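Local coordinates for protein N5-carboxyaminoimidazole ribonucleotide synthetase (Bacillus anthracis, PDB 3QFF) that probably catalyses the ATP-dependent carboxylation of aminoimidazole ribonucleotide with bicarbonate to N5-carboxyaminoimidazole ribonucleotide in purine biosynthesis, at residues H225-I233 against I365-K373. Residues are numbered along the deposited sequence; the frame is centred on the assembly and turned at random.
Sequences HESIVPARI and IEVALEKAK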
# COMPACT_ATOMS: atom_id res chain seq x y z
N HIS A 225 -12.89 -15.06 -11.07
CA HIS A 225 -12.14 -14.63 -12.25
C HIS A 225 -11.93 -13.11 -12.18
O HIS A 225 -10.79 -12.65 -12.11
CB HIS A 225 -12.88 -15.05 -13.54
CG HIS A 225 -12.34 -14.42 -14.79
ND1 HIS A 225 -11.00 -14.41 -15.11
CD2 HIS A 225 -12.98 -13.81 -15.81
CE1 HIS A 225 -10.83 -13.78 -16.26
NE2 HIS A 225 -12.01 -13.41 -16.71
N GLU A 226 -13.04 -12.37 -12.19
CA GLU A 226 -13.05 -10.91 -12.17
C GLU A 226 -14.00 -10.33 -11.12
O GLU A 226 -15.08 -10.89 -10.87
CB GLU A 226 -13.45 -10.36 -13.54
CG GLU A 226 -12.35 -10.45 -14.58
CD GLU A 226 -12.80 -10.06 -15.98
OE1 GLU A 226 -14.00 -10.20 -16.30
OE2 GLU A 226 -11.93 -9.62 -16.77
N SER A 227 -13.59 -9.21 -10.52
CA SER A 227 -14.50 -8.34 -9.75
C SER A 227 -14.56 -6.98 -10.41
O SER A 227 -13.53 -6.38 -10.75
CB SER A 227 -14.05 -8.17 -8.30
OG SER A 227 -13.96 -9.42 -7.67
N ILE A 228 -15.77 -6.48 -10.58
CA ILE A 228 -15.99 -5.25 -11.33
C ILE A 228 -16.66 -4.25 -10.41
O ILE A 228 -17.69 -4.55 -9.82
CB ILE A 228 -16.91 -5.51 -12.52
CG1 ILE A 228 -16.36 -6.61 -13.43
CG2 ILE A 228 -17.16 -4.20 -13.27
CD1 ILE A 228 -17.45 -7.23 -14.40
N VAL A 229 -16.08 -3.06 -10.31
CA VAL A 229 -16.56 -2.04 -9.40
C VAL A 229 -16.52 -0.68 -10.09
O VAL A 229 -15.46 -0.26 -10.56
CB VAL A 229 -15.70 -2.00 -8.11
CG1 VAL A 229 -16.44 -1.27 -6.99
CG2 VAL A 229 -15.31 -3.41 -7.67
N PRO A 230 -17.66 0.04 -10.15
CA PRO A 230 -18.97 -0.28 -9.57
C PRO A 230 -19.63 -1.47 -10.26
O PRO A 230 -19.47 -1.67 -11.47
CB PRO A 230 -19.79 1.00 -9.82
CG PRO A 230 -18.76 2.07 -10.16
CD PRO A 230 -17.67 1.33 -10.86
N ALA A 231 -20.33 -2.30 -9.48
CA ALA A 231 -21.11 -3.40 -10.06
C ALA A 231 -22.08 -2.81 -11.09
O ALA A 231 -22.63 -1.73 -10.88
CB ALA A 231 -21.87 -4.15 -8.96
N ARG A 232 -22.29 -3.51 -12.20
CA ARG A 232 -23.16 -3.01 -13.25
C ARG A 232 -24.63 -3.34 -12.94
O ARG A 232 -25.25 -4.20 -13.58
CB ARG A 232 -22.70 -3.54 -14.62
CG ARG A 232 -21.27 -3.09 -15.00
CD ARG A 232 -20.73 -3.76 -16.26
NE ARG A 232 -20.52 -5.19 -16.09
CZ ARG A 232 -20.18 -6.04 -17.06
NH1 ARG A 232 -20.01 -7.32 -16.77
NH2 ARG A 232 -19.99 -5.61 -18.31
N ILE A 233 -25.16 -2.65 -11.94
CA ILE A 233 -26.51 -2.90 -11.43
C ILE A 233 -27.20 -1.56 -11.16
O ILE A 233 -26.54 -0.53 -11.10
CB ILE A 233 -26.49 -3.79 -10.14
CG1 ILE A 233 -25.69 -3.11 -9.02
CG2 ILE A 233 -25.95 -5.20 -10.44
CD1 ILE A 233 -25.57 -3.92 -7.75
N ILE A 365 -15.42 1.41 -17.15
CA ILE A 365 -15.32 -0.01 -16.80
C ILE A 365 -15.18 -0.95 -18.00
O ILE A 365 -14.43 -1.93 -17.95
CB ILE A 365 -16.49 -0.46 -15.88
CG1 ILE A 365 -16.17 -0.12 -14.42
CG2 ILE A 365 -16.76 -1.96 -16.00
CD1 ILE A 365 -15.01 -0.93 -13.83
N GLU A 366 -15.88 -0.63 -19.09
CA GLU A 366 -15.81 -1.47 -20.30
C GLU A 366 -14.42 -1.45 -20.94
O GLU A 366 -14.00 -2.43 -21.55
CB GLU A 366 -16.90 -1.09 -21.31
CG GLU A 366 -18.35 -1.18 -20.78
CD GLU A 366 -18.79 -2.59 -20.37
OE1 GLU A 366 -18.38 -3.59 -21.01
OE2 GLU A 366 -19.58 -2.70 -19.39
N VAL A 367 -13.70 -0.35 -20.78
CA VAL A 367 -12.35 -0.23 -21.32
C VAL A 367 -11.41 -1.14 -20.52
O VAL A 367 -10.57 -1.84 -21.10
CB VAL A 367 -11.88 1.24 -21.31
CG1 VAL A 367 -10.41 1.36 -21.73
CG2 VAL A 367 -12.76 2.08 -22.25
N ALA A 368 -11.58 -1.15 -19.19
CA ALA A 368 -10.83 -2.06 -18.32
C ALA A 368 -11.10 -3.52 -18.65
O ALA A 368 -10.18 -4.34 -18.70
CB ALA A 368 -11.13 -1.76 -16.85
N LEU A 369 -12.37 -3.85 -18.88
CA LEU A 369 -12.73 -5.21 -19.30
C LEU A 369 -12.04 -5.60 -20.60
O LEU A 369 -11.50 -6.70 -20.72
CB LEU A 369 -14.25 -5.38 -19.41
CG LEU A 369 -15.00 -5.49 -18.07
CD1 LEU A 369 -16.50 -5.50 -18.30
CD2 LEU A 369 -14.56 -6.72 -17.30
N GLU A 370 -12.03 -4.67 -21.55
CA GLU A 370 -11.40 -4.90 -22.84
C GLU A 370 -9.89 -5.07 -22.69
O GLU A 370 -9.28 -5.94 -23.34
CB GLU A 370 -11.71 -3.74 -23.79
CG GLU A 370 -12.02 -4.18 -25.21
CD GLU A 370 -11.75 -3.08 -26.22
OE1 GLU A 370 -10.64 -2.49 -26.18
OE2 GLU A 370 -12.64 -2.80 -27.07
N LYS A 371 -9.29 -4.28 -21.80
CA LYS A 371 -7.86 -4.39 -21.54
C LYS A 371 -7.46 -5.81 -21.12
O LYS A 371 -6.50 -6.37 -21.65
CB LYS A 371 -7.39 -3.37 -20.50
CG LYS A 371 -5.89 -3.46 -20.18
CD LYS A 371 -5.01 -2.95 -21.34
CE LYS A 371 -3.55 -3.28 -21.06
NZ LYS A 371 -2.64 -2.95 -22.19
N ALA A 372 -8.19 -6.40 -20.17
CA ALA A 372 -7.95 -7.78 -19.75
C ALA A 372 -8.05 -8.78 -20.92
O ALA A 372 -7.18 -9.63 -21.08
CB ALA A 372 -8.91 -8.18 -18.62
N LYS A 373 -9.10 -8.66 -21.72
CA LYS A 373 -9.27 -9.52 -22.91
C LYS A 373 -8.08 -9.39 -23.86
O LYS A 373 -7.50 -10.40 -24.28
CB LYS A 373 -10.55 -9.15 -23.66
CG LYS A 373 -11.79 -9.89 -23.22
CD LYS A 373 -12.98 -9.55 -24.12
CE LYS A 373 -13.88 -8.49 -23.50
NZ LYS A 373 -14.73 -9.10 -22.42
O HOH W 1 -12.42 -8.98 -19.31
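Arg232 reaches from the loop after strand 223-229 to the first turn of helix 365-374. Its CB points toward the helix, and CG continues the chain without a close partner there. CD passes Glu366 OE2 at 3.5 Å and comes more loosely to Ile365 CG2. A bend at the third torsion (chi3 -67°) turns the guanidinium so that Leu369 CD1 lies over one of its faces, 3.5 Å from NH2. NH2 then donates, nearly in the guanidinium plane, to the syn lone pair of Glu366 OE2, a salt bridge of 3.1 Å with an N-H...O angle of 157°. NH1 forms a second salt bridge, to Glu216 on strand 209-220, so two carboxylates fix the rotation of the guanidinium.

The strand belongs to the large antiparallel sheet in which the ATP-grasp and C-terminal portions of PurK share neighbouring strands. Helix 365-374 follows sheet strand 354-361, and the axes of 225-229 and 365-373 run nearly antiparallel (161°); Leu369 also rests on Val317 of the intervening strand 316-322.

Ile228, Ile365 and Leu369 form the apolar part of the contact. Ile365 CG2 meets Ile228 CG2 at 3.6 Å, while its CD1 lies 3.4 Å from Val229 O, the carbonyl oxygen of the cis peptide bond to Pro230. Leu369 CD2 approaches both Ile228 CD1 and the Glu226 carboxylate. Glu226 sits at a classic beta bulge, where it and His225 face Ile218. Its OE2 takes a hydrogen bond from a water (2.7 Å) that also donates to Leu369 O (2.8 Å), bridging the buried carboxylate to the helix backbone.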